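Local coordinates for protein PA1221 (Pseudomonas aeruginosa, PDB 4DG8) that belongs to the AMP-binding enzymes of the ANL family, also carries a phosphopantetheine attachment site, and holds adenosine monophosphate in a pocket, at residues A[175-184]-A[371-380]; A[202-211]-A[248-259]. All coordinates share one frame; numbering follows the deposited sequence.

Contact 1 (A[175-184]-A[371-380])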
loop_
_atom_site.group_PDB
_atom_site.type_symbol
_atom_site.label_atom_id
_atom_site.label_comp_id
_atom_site.label_asym_id
_atom_site.label_seq_id
_atom_site.Cartn_x
_atom_site.Cartn_y
_atom_site.Cartn_z
ATOM N N THR A 175 -0.965 -6.466 12.958
ATOM C CA THR A 175 -1.156 -7.581 13.895
ATOM C C THR A 175 -0.000 -7.799 14.900
ATOM O O THR A 175 1.171 -7.981 14.533
ATOM C CB THR A 175 -1.512 -8.896 13.146
ATOM O OG1 THR A 175 -2.635 -8.664 12.273
ATOM C CG2 THR A 175 -1.855 -10.001 14.141
ATOM N N THR A 176 -0.395 -7.837 16.169
ATOM C CA THR A 176 0.454 -7.713 17.347
ATOM C C THR A 176 1.350 -6.473 17.307
ATOM O O THR A 176 1.114 -5.540 16.520
ATOM C CB THR A 176 1.390 -8.946 17.506
ATOM O OG1 THR A 176 2.497 -8.840 16.598
ATOM C CG2 THR A 176 0.641 -10.249 17.251
ATOM N N GLY A 177 2.462 -6.551 18.040
ATOM C CA GLY A 177 3.338 -5.413 18.253
ATOM C C GLY A 177 4.641 -5.523 17.482
ATOM O O GLY A 177 5.460 -4.602 17.496
ATOM N N ARG A 178 4.835 -6.653 16.806
ATOM C CA ARG A 178 6.010 -6.844 15.969
ATOM C C ARG A 178 5.683 -6.763 14.486
ATOM O O ARG A 178 4.781 -7.452 13.988
ATOM C CB ARG A 178 6.709 -8.156 16.303
ATOM C CG ARG A 178 7.372 -8.121 17.656
ATOM C CD ARG A 178 7.970 -9.460 18.005
ATOM N NE ARG A 178 8.572 -9.431 19.333
ATOM C CZ ARG A 178 9.862 -9.207 19.558
ATOM N NH1 ARG A 178 10.685 -9.001 18.535
ATOM N NH2 ARG A 178 10.331 -9.193 20.802
ATOM N N PRO A 179 6.411 -5.900 13.773
ATOM C CA PRO A 179 6.180 -5.704 12.336
ATOM C C PRO A 179 6.339 -7.015 11.558
ATOM O O PRO A 179 7.317 -7.743 11.738
ATOM C CB PRO A 179 7.263 -4.688 11.938
ATOM C CG PRO A 179 8.310 -4.783 13.031
ATOM C CD PRO A 179 7.550 -5.117 14.279
ATOM N N LYS A 180 5.371 -7.313 10.704
ATOM C CA LYS A 180 5.405 -8.536 9.916
ATOM C C LYS A 180 5.707 -8.227 8.446
ATOM O O LYS A 180 5.073 -7.363 7.835
ATOM C CB LYS A 180 4.085 -9.296 10.067
ATOM C CG LYS A 180 3.745 -9.627 11.518
ATOM C CD LYS A 180 4.884 -10.397 12.210
ATOM C CE LYS A 180 4.535 -10.743 13.655
ATOM N NZ LYS A 180 5.539 -11.632 14.337
ATOM N N ALA A 181 6.683 -8.930 7.884
ATOM C CA ALA A 181 7.095 -8.667 6.508
ATOM C C ALA A 181 6.293 -9.488 5.507
ATOM O O ALA A 181 6.370 -10.710 5.509
ATOM C CB ALA A 181 8.564 -8.948 6.351
ATOM N N ILE A 182 5.537 -8.804 4.648
ATOM C CA ILE A 182 4.752 -9.473 3.612
ATOM C C ILE A 182 5.513 -9.541 2.296
ATOM O O ILE A 182 5.824 -8.515 1.708
ATOM C CB ILE A 182 3.389 -8.772 3.407
ATOM C CG1 ILE A 182 2.542 -8.895 4.676
ATOM C CG2 ILE A 182 2.656 -9.332 2.173
ATOM C CD1 ILE A 182 1.329 -7.925 4.728
ATOM N N ALA A 183 5.839 -10.748 1.839
ATOM C CA ALA A 183 6.588 -10.859 0.580
ATOM C C ALA A 183 5.632 -11.076 -0.565
ATOM O O ALA A 183 4.926 -12.083 -0.628
ATOM C CB ALA A 183 7.651 -11.962 0.632
ATOM N N CYS A 184 5.605 -10.100 -1.460
ATOM C CA CYS A 184 4.730 -10.114 -2.614
ATOM C C CYS A 184 5.529 -10.496 -3.861
ATOM O O CYS A 184 6.711 -10.246 -3.963
ATOM C CB CYS A 184 4.027 -8.773 -2.792
ATOM S SG CYS A 184 2.767 -8.503 -1.469
ATOM N N ALA A 371 0.345 -13.359 -1.277
ATOM C CA ALA A 371 1.756 -13.181 -0.983
ATOM C C ALA A 371 2.360 -14.552 -0.700
ATOM O O ALA A 371 1.641 -15.512 -0.400
ATOM C CB ALA A 371 1.953 -12.237 0.210
ATOM N N GLN A 372 3.674 -14.660 -0.853
ATOM C CA GLN A 372 4.367 -15.883 -0.472
ATOM C C GLN A 372 4.114 -16.150 1.010
ATOM O O GLN A 372 3.965 -17.307 1.432
ATOM C CB GLN A 372 5.863 -15.751 -0.758
ATOM C CG GLN A 372 6.693 -16.945 -0.305
ATOM C CD GLN A 372 8.177 -16.641 -0.268
ATOM O OE1 GLN A 372 8.662 -15.942 0.629
ATOM N NE2 GLN A 372 8.913 -17.167 -1.247
ATOM N N GLY A 373 4.054 -15.078 1.803
ATOM C CA GLY A 373 3.763 -15.210 3.222
ATOM C C GLY A 373 4.430 -14.123 4.039
ATOM O O GLY A 373 4.863 -13.110 3.487
ATOM N N TYR A 374 4.530 -14.325 5.347
ATOM C CA TYR A 374 5.228 -13.352 6.177
ATOM C C TYR A 374 6.660 -13.795 6.227
ATOM O O TYR A 374 6.981 -14.810 6.835
ATOM C CB TYR A 374 4.641 -13.299 7.580
ATOM C CG TYR A 374 3.198 -12.889 7.568
ATOM C CD1 TYR A 374 2.831 -11.579 7.251
ATOM C CD2 TYR A 374 2.201 -13.804 7.852
ATOM C CE1 TYR A 374 1.503 -11.198 7.216
ATOM C CE2 TYR A 374 0.867 -13.431 7.827
ATOM C CZ TYR A 374 0.527 -12.129 7.505
ATOM O OH TYR A 374 -0.796 -11.761 7.485
ATOM N N ARG A 375 7.519 -13.016 5.584
ATOM C CA ARG A 375 8.886 -13.434 5.329
ATOM C C ARG A 375 9.584 -13.752 6.645
ATOM O O ARG A 375 10.415 -14.661 6.731
ATOM C CB ARG A 375 9.624 -12.326 4.571
ATOM C CG ARG A 375 10.996 -12.720 4.068
ATOM C CD ARG A 375 10.911 -13.649 2.844
ATOM N NE ARG A 375 12.254 -13.813 2.311
ATOM C CZ ARG A 375 12.603 -14.611 1.307
ATOM N NH1 ARG A 375 11.695 -15.348 0.667
ATOM N NH2 ARG A 375 13.878 -14.648 0.932
ATOM N N ASN A 376 9.224 -12.991 7.672
ATOM C CA ASN A 376 9.808 -13.132 8.996
ATOM C C ASN A 376 8.992 -13.894 10.055
ATOM O O ASN A 376 9.398 -13.928 11.224
ATOM C CB ASN A 376 10.210 -11.755 9.533
ATOM C CG ASN A 376 9.019 -10.907 9.884
ATOM O OD1 ASN A 376 7.928 -11.096 9.333
ATOM N ND2 ASN A 376 9.206 -9.979 10.830
ATOM N N ASP A 377 7.822 -14.423 9.697
ATOM C CA ASP A 377 7.059 -15.227 10.668
ATOM C C ASP A 377 6.462 -16.482 10.018
ATOM O O ASP A 377 5.384 -16.420 9.407
ATOM C CB ASP A 377 5.926 -14.350 11.214
ATOM C CG ASP A 377 5.277 -14.910 12.479
ATOM O OD1 ASP A 377 5.296 -16.139 12.698
ATOM O OD2 ASP A 377 4.737 -14.089 13.253
ATOM N N ALA A 378 7.076 -17.632 10.266
ATOM C CA ALA A 378 6.669 -18.863 9.597
ATOM C C ALA A 378 5.354 -19.364 10.186
ATOM O O ALA A 378 4.449 -19.774 9.455
ATOM C CB ALA A 378 7.760 -19.938 9.739
ATOM N N ALA A 379 5.266 -19.342 11.515
ATOM C CA ALA A 379 4.067 -19.794 12.213
ATOM C C ALA A 379 2.857 -19.011 11.745
ATOM O O ALA A 379 1.800 -19.574 11.457
ATOM C CB ALA A 379 4.235 -19.645 13.713
ATOM N N ARG A 380 3.023 -17.699 11.664
ATOM C CA ARG A 380 1.947 -16.840 11.211
ATOM C C ARG A 380 1.600 -17.098 9.753
ATOM O O ARG A 380 0.447 -16.957 9.362
ATOM C CB ARG A 380 2.305 -15.378 11.418
ATOM C CG ARG A 380 1.180 -14.418 11.092
ATOM C CD ARG A 380 1.520 -13.018 11.580
ATOM N NE ARG A 380 1.999 -13.060 12.960
ATOM C CZ ARG A 380 1.222 -12.907 14.028
ATOM N NH1 ARG A 380 -0.078 -12.689 13.876
ATOM N NH2 ARG A 380 1.747 -12.963 15.246
#
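I182 runs alongside the Y374 side chain, CG1 3.6 Å from Y374 CE1, in the closely packed, buried half of the contact. I182 CG2 also touches A371 CB, and T312 and E313 add to the cover, E313 also taking the Y374 hydroxyl. The backbones bond there too, A183 N to G373 O at 3.0 Å and R375 N to A181 O. Strand 180-185, which follows the T175-T176-G177 part of the family's glycine-rich signature loop, pairs antiparallel through I182 and Y374, a non-hydrogen-bonded pair, with the short, weakly bonded 373-374, outermost strand of the seven-stranded mixed sheet. N376 extends the pairing with its amide. Its CG sits between backbone N and carbonyl carbon (chi1 71°), which turns OD1 onto A181 N at 2.9 Å and ND2 onto P179 O at 3.1 Å; Q122 is a further partner of ND2. Toward solvent, among partly exposed side chains, the contact turns ionic. D377 OD2 takes K180 NZ at 2.8 Å and R380 NE at 2.9 Å from opposite faces of the carboxylate, probably easing the nearness of the two cations. The other oxygen, OD1, caps the helix through R380 N, while the R380 guanidinium extends to the methyls of T175 and T176.

Contact 2 (A[202-211]-A[248-259]). With BU3 ((R,R)-2,3-butanediol), chain D.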
loop_
_atom_site.group_PDB
_atom_site.type_symbol
_atom_site.label_atom_id
_atom_site.label_comp_id
_atom_site.label_asym_id
_atom_site.label_seq_id
_atom_site.Cartn_x
_atom_site.Cartn_y
_atom_site.Cartn_z
ATOM N N ALA A 202 -8.245 4.971 -19.526
ATOM C CA ALA A 202 -7.234 5.958 -19.893
ATOM C C ALA A 202 -6.174 5.332 -20.803
ATOM O O ALA A 202 -5.207 4.745 -20.319
ATOM C CB ALA A 202 -6.595 6.585 -18.627
ATOM N N PRO A 203 -6.373 5.418 -22.132
ATOM C CA PRO A 203 -5.452 4.761 -23.069
ATOM C C PRO A 203 -3.980 5.076 -22.773
ATOM O O PRO A 203 -3.122 4.202 -22.939
ATOM C CB PRO A 203 -5.869 5.338 -24.432
ATOM C CG PRO A 203 -7.331 5.630 -24.282
ATOM C CD PRO A 203 -7.482 6.099 -22.827
ATOM N N GLN A 204 -3.696 6.300 -22.329
ATOM C CA GLN A 204 -2.309 6.727 -22.097
ATOM C C GLN A 204 -1.760 6.304 -20.742
ATOM O O GLN A 204 -0.550 6.432 -20.490
ATOM C CB GLN A 204 -2.142 8.248 -22.248
ATOM C CG GLN A 204 -2.305 8.777 -23.664
ATOM C CD GLN A 204 -1.512 10.053 -23.879
ATOM O OE1 GLN A 204 -1.951 11.149 -23.507
ATOM N NE2 GLN A 204 -0.319 9.913 -24.464
ATOM N N MET A 205 -2.644 5.836 -19.867
ATOM C CA MET A 205 -2.230 5.281 -18.584
ATOM C C MET A 205 -1.220 6.187 -17.886
ATOM O O MET A 205 -0.136 5.731 -17.503
ATOM C CB MET A 205 -1.666 3.864 -18.753
ATOM C CG MET A 205 -2.716 2.852 -19.243
ATOM S SD MET A 205 -4.029 2.707 -18.029
ATOM C CE MET A 205 -3.391 1.384 -16.988
ATOM N N ARG A 206 -1.560 7.467 -17.704
ATOM C CA ARG A 206 -0.595 8.339 -17.056
ATOM C C ARG A 206 -0.962 8.455 -15.585
ATOM O O ARG A 206 -1.798 9.269 -15.180
ATOM C CB ARG A 206 -0.576 9.706 -17.740
ATOM C CG ARG A 206 -0.140 9.643 -19.216
ATOM C CD ARG A 206 -0.190 11.005 -19.894
ATOM N NE ARG A 206 0.787 11.938 -19.333
ATOM C CZ ARG A 206 2.051 12.052 -19.733
ATOM N NH1 ARG A 206 2.536 11.271 -20.689
ATOM N NH2 ARG A 206 2.846 12.939 -19.158
ATOM N N PHE A 207 -0.235 7.688 -14.776
ATOM C CA PHE A 207 -0.577 7.514 -13.373
ATOM C C PHE A 207 0.129 8.524 -12.511
ATOM O O PHE A 207 1.333 8.717 -12.634
ATOM C CB PHE A 207 -0.219 6.106 -12.884
ATOM C CG PHE A 207 -1.350 5.157 -12.945
ATOM C CD1 PHE A 207 -1.588 4.417 -14.097
ATOM C CD2 PHE A 207 -2.213 5.025 -11.872
ATOM C CE1 PHE A 207 -2.656 3.552 -14.163
ATOM C CE2 PHE A 207 -3.286 4.148 -11.933
ATOM C CZ PHE A 207 -3.503 3.415 -13.068
ATOM N N LEU A 208 -0.639 9.178 -11.648
ATOM C CA LEU A 208 -0.075 9.958 -10.582
ATOM C C LEU A 208 0.692 8.995 -9.680
ATOM O O LEU A 208 0.142 7.999 -9.217
ATOM C CB LEU A 208 -1.195 10.626 -9.792
ATOM C CG LEU A 208 -0.730 11.314 -8.510
ATOM C CD1 LEU A 208 0.195 12.455 -8.862
ATOM C CD2 LEU A 208 -1.914 11.820 -7.703
ATOM N N VAL A 209 1.969 9.275 -9.466
ATOM C CA VAL A 209 2.760 8.531 -8.503
ATOM C C VAL A 209 2.965 9.408 -7.283
ATOM O O VAL A 209 3.695 10.399 -7.320
ATOM C CB VAL A 209 4.117 8.099 -9.078
ATOM C CG1 VAL A 209 5.021 7.492 -7.960
ATOM C CG2 VAL A 209 3.917 7.134 -10.224
ATOM N N ASN A 210 2.283 9.020 -6.214
ATOM C CA ASN A 210 2.133 9.799 -5.000
ATOM C C ASN A 210 2.368 8.985 -3.696
ATOM O O ASN A 210 3.046 9.436 -2.774
ATOM C CB ASN A 210 0.796 10.557 -5.019
ATOM C CG ASN A 210 0.551 11.327 -3.738
ATOM O OD1 ASN A 210 1.287 12.259 -3.408
ATOM N ND2 ASN A 210 -0.480 10.929 -3.002
ATOM N N SER A 211 1.671 7.860 -3.576
ATOM C CA SER A 211 1.810 6.940 -2.443
ATOM C C SER A 211 3.244 6.469 -2.223
ATOM O O SER A 211 3.862 5.948 -3.131
ATOM C CB SER A 211 0.903 5.720 -2.640
ATOM O OG SER A 211 -0.425 6.116 -2.911
ATOM N N LEU A 248 -0.302 18.787 -11.386
ATOM C CA LEU A 248 0.142 17.496 -11.885
ATOM C C LEU A 248 -0.724 17.020 -13.055
ATOM O O LEU A 248 -0.221 16.398 -13.985
ATOM C CB LEU A 248 0.181 16.468 -10.750
ATOM C CG LEU A 248 1.316 16.716 -9.740
ATOM C CD1 LEU A 248 1.187 15.865 -8.474
ATOM C CD2 LEU A 248 2.680 16.537 -10.423
ATOM N N ILE A 249 -2.023 17.313 -13.005
ATOM C CA ILE A 249 -2.900 17.013 -14.132
ATOM C C ILE A 249 -2.662 17.991 -15.292
ATOM O O ILE A 249 -2.412 17.587 -16.420
ATOM C CB ILE A 249 -4.383 17.064 -13.717
ATOM C CG1 ILE A 249 -4.686 15.955 -12.705
ATOM C CG2 ILE A 249 -5.285 17.003 -14.952
ATOM C CD1 ILE A 249 -6.030 16.102 -12.001
ATOM N N GLY A 250 -2.705 19.283 -14.994
ATOM C CA GLY A 250 -2.642 20.305 -16.025
ATOM C C GLY A 250 -1.272 20.479 -16.662
ATOM O O GLY A 250 -1.166 20.626 -17.879
ATOM N N GLU A 251 -0.223 20.494 -15.846
ATOM C CA GLU A 251 1.129 20.661 -16.380
ATOM C C GLU A 251 1.753 19.368 -16.870
ATOM O O GLU A 251 2.531 19.364 -17.820
ATOM C CB GLU A 251 2.045 21.333 -15.357
ATOM C CG GLU A 251 1.588 22.733 -15.007
ATOM C CD GLU A 251 2.389 23.347 -13.880
ATOM O OE1 GLU A 251 3.516 22.866 -13.616
ATOM O OE2 GLU A 251 1.884 24.312 -13.263
ATOM N N ARG A 252 1.489 18.283 -16.163
ATOM C CA ARG A 252 2.086 16.999 -16.530
ATOM C C ARG A 252 1.225 15.934 -17.206
ATOM O O ARG A 252 1.738 14.888 -17.586
ATOM C CB ARG A 252 2.884 16.455 -15.363
ATOM C CG ARG A 252 3.881 17.494 -14.933
ATOM C CD ARG A 252 4.653 17.030 -13.782
ATOM N NE ARG A 252 5.490 18.085 -13.247
ATOM C CZ ARG A 252 6.298 17.896 -12.212
ATOM N NH1 ARG A 252 6.355 16.701 -11.652
ATOM N NH2 ARG A 252 7.035 18.887 -11.744
ATOM N N GLY A 253 -0.064 16.205 -17.369
ATOM C CA GLY A 253 -0.940 15.257 -18.031
ATOM C C GLY A 253 -1.313 13.963 -17.306
ATOM O O GLY A 253 -1.706 12.989 -17.955
ATOM N N ALA A 254 -1.238 13.932 -15.981
ATOM C CA ALA A 254 -1.765 12.766 -15.275
ATOM C C ALA A 254 -3.258 12.622 -15.571
ATOM O O ALA A 254 -4.010 13.595 -15.474
ATOM C CB ALA A 254 -1.524 12.873 -13.777
ATOM N N ASP A 255 -3.643 11.449 -16.064
ATOM C CA ASP A 255 -5.048 11.065 -16.263
ATOM C C ASP A 255 -5.613 9.952 -15.351
ATOM O O ASP A 255 -6.779 9.620 -15.450
ATOM C CB ASP A 255 -5.304 10.740 -17.741
ATOM C CG ASP A 255 -4.432 9.591 -18.252
ATOM O OD1 ASP A 255 -4.055 8.710 -17.441
ATOM O OD2 ASP A 255 -4.136 9.566 -19.471
ATOM N N SER A 256 -4.777 9.349 -14.507
ATOM C CA SER A 256 -5.186 8.209 -13.696
ATOM C C SER A 256 -4.618 8.403 -12.302
ATOM O O SER A 256 -3.472 8.823 -12.151
ATOM C CB SER A 256 -4.627 6.885 -14.267
ATOM O OG SER A 256 -5.010 6.676 -15.622
ATOM N N ALA A 257 -5.407 8.121 -11.276
ATOM C CA ALA A 257 -4.872 8.315 -9.937
ATOM C C ALA A 257 -5.497 7.418 -8.892
ATOM O O ALA A 257 -6.659 7.044 -8.990
ATOM C CB ALA A 257 -4.970 9.795 -9.514
ATOM N N TRP A 258 -4.692 7.077 -7.899
ATOM C CA TRP A 258 -5.179 6.508 -6.659
ATOM C C TRP A 258 -5.173 7.616 -5.606
ATOM O O TRP A 258 -4.209 8.373 -5.490
ATOM C CB TRP A 258 -4.272 5.360 -6.196
ATOM C CG TRP A 258 -4.459 5.034 -4.722
ATOM C CD1 TRP A 258 -3.724 5.518 -3.673
ATOM C CD2 TRP A 258 -5.480 4.200 -4.146
ATOM N NE1 TRP A 258 -4.211 5.018 -2.494
ATOM C CE2 TRP A 258 -5.291 4.213 -2.751
ATOM C CE3 TRP A 258 -6.545 3.452 -4.678
ATOM C CZ2 TRP A 258 -6.108 3.476 -1.869
ATOM C CZ3 TRP A 258 -7.368 2.730 -3.796
ATOM C CH2 TRP A 258 -7.134 2.744 -2.415
ATOM N N LEU A 259 -6.269 7.725 -4.871
ATOM C CA LEU A 259 -6.358 8.622 -3.730
ATOM C C LEU A 259 -7.058 7.866 -2.625
ATOM O O LEU A 259 -8.222 7.448 -2.779
ATOM C CB LEU A 259 -7.190 9.853 -4.066
ATOM C CG LEU A 259 -6.688 10.715 -5.221
ATOM C CD1 LEU A 259 -7.735 11.773 -5.521
ATOM C CD2 LEU A 259 -5.340 11.353 -4.878
HETATM O O6 BU3 D . -2.107 5.862 -0.647
HETATM C C3 BU3 D . -1.633 5.327 0.526
HETATM C C4 BU3 D . -2.673 4.433 1.133
HETATM C C2 BU3 D . -1.266 6.415 1.518
HETATM O O5 BU3 D . -2.448 7.020 1.977
HETATM C C1 BU3 D . -0.362 7.392 0.878
HETATM O O HOH W 1 -5.370 8.504 -21.436
HETATM O O HOH W 2 -2.092 8.177 -7.745
HETATM O O HOH W 3 -1.744 8.669 -4.008
#
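R206 and D255 are joined through backbone and carboxylate. R206 N donates to D255 OD1 at 2.8 Å, from the syn side but tilted out of the carboxylate plane, and R206 O accepts from both D255 N and S256 N. S256 OG reaches the same OD1 from the other face of its plane; two donors thus grip OD1, and water 1 donates to OD2 and accepts from Q204 N. One more backbone bond runs from L208 N to S256 O at 2.9 Å.

The arginine itself turns elsewhere. Bent at chi3 (66°), its chain brings the guanidinium edge to the carbonyls of R252 and G253: NH2 bonds R252 O at 2.7 Å, NE reaches G253 O weakly, and NH1 pairs with E44.

F207 and S256 form a single bridge where the outermost strands of two mixed sheets, 206-209 and 256-260, meet; segments 206-209 and 256-259 run at 31° and then part. Water 2 fills in beyond it, donating to L208 O and accepting from W258 N, and water 3 spans N210 ND2 and W258 O.

Nonpolar contacts take both sides of strand 206-209. S256 CB stands over the centre of the F207 ring, 3.6 Å from its centroid, in a CH-pi contact. L208 points toward the other segment; its side chain crosses that of L248 at about a right angle, CD1 to CD1 3.6 Å, and its CB rests 3.9 Å from A257 CB.

At the far end a butanediol, probably from the crystallisation liquor, ties S211 to W258: its O6, near the indole plane at its edge, accepts from W258 NE1 and donates to S211 OG. E221 also holds S211 OG.

Both contacts belong to the AMP-binding part of the chain and involve sheet edges, but they share no strand and lie on opposite sides of the chain's centre, their centres about 32 Å apart. Contact 1 adds a short strand antiparallel to a seven-stranded sheet; contact 2 brings together the edges of two separate sheets, through strands that run in roughly the same direction. Contact 2 is the more deeply buried, and there R206 and D255 each meet backbone groups across the contact. Contact 1 is only partly buried and gives way outward to a salt-bridge network. The side chains of I182 and W258 each lie about 6 Å from the bound AMP.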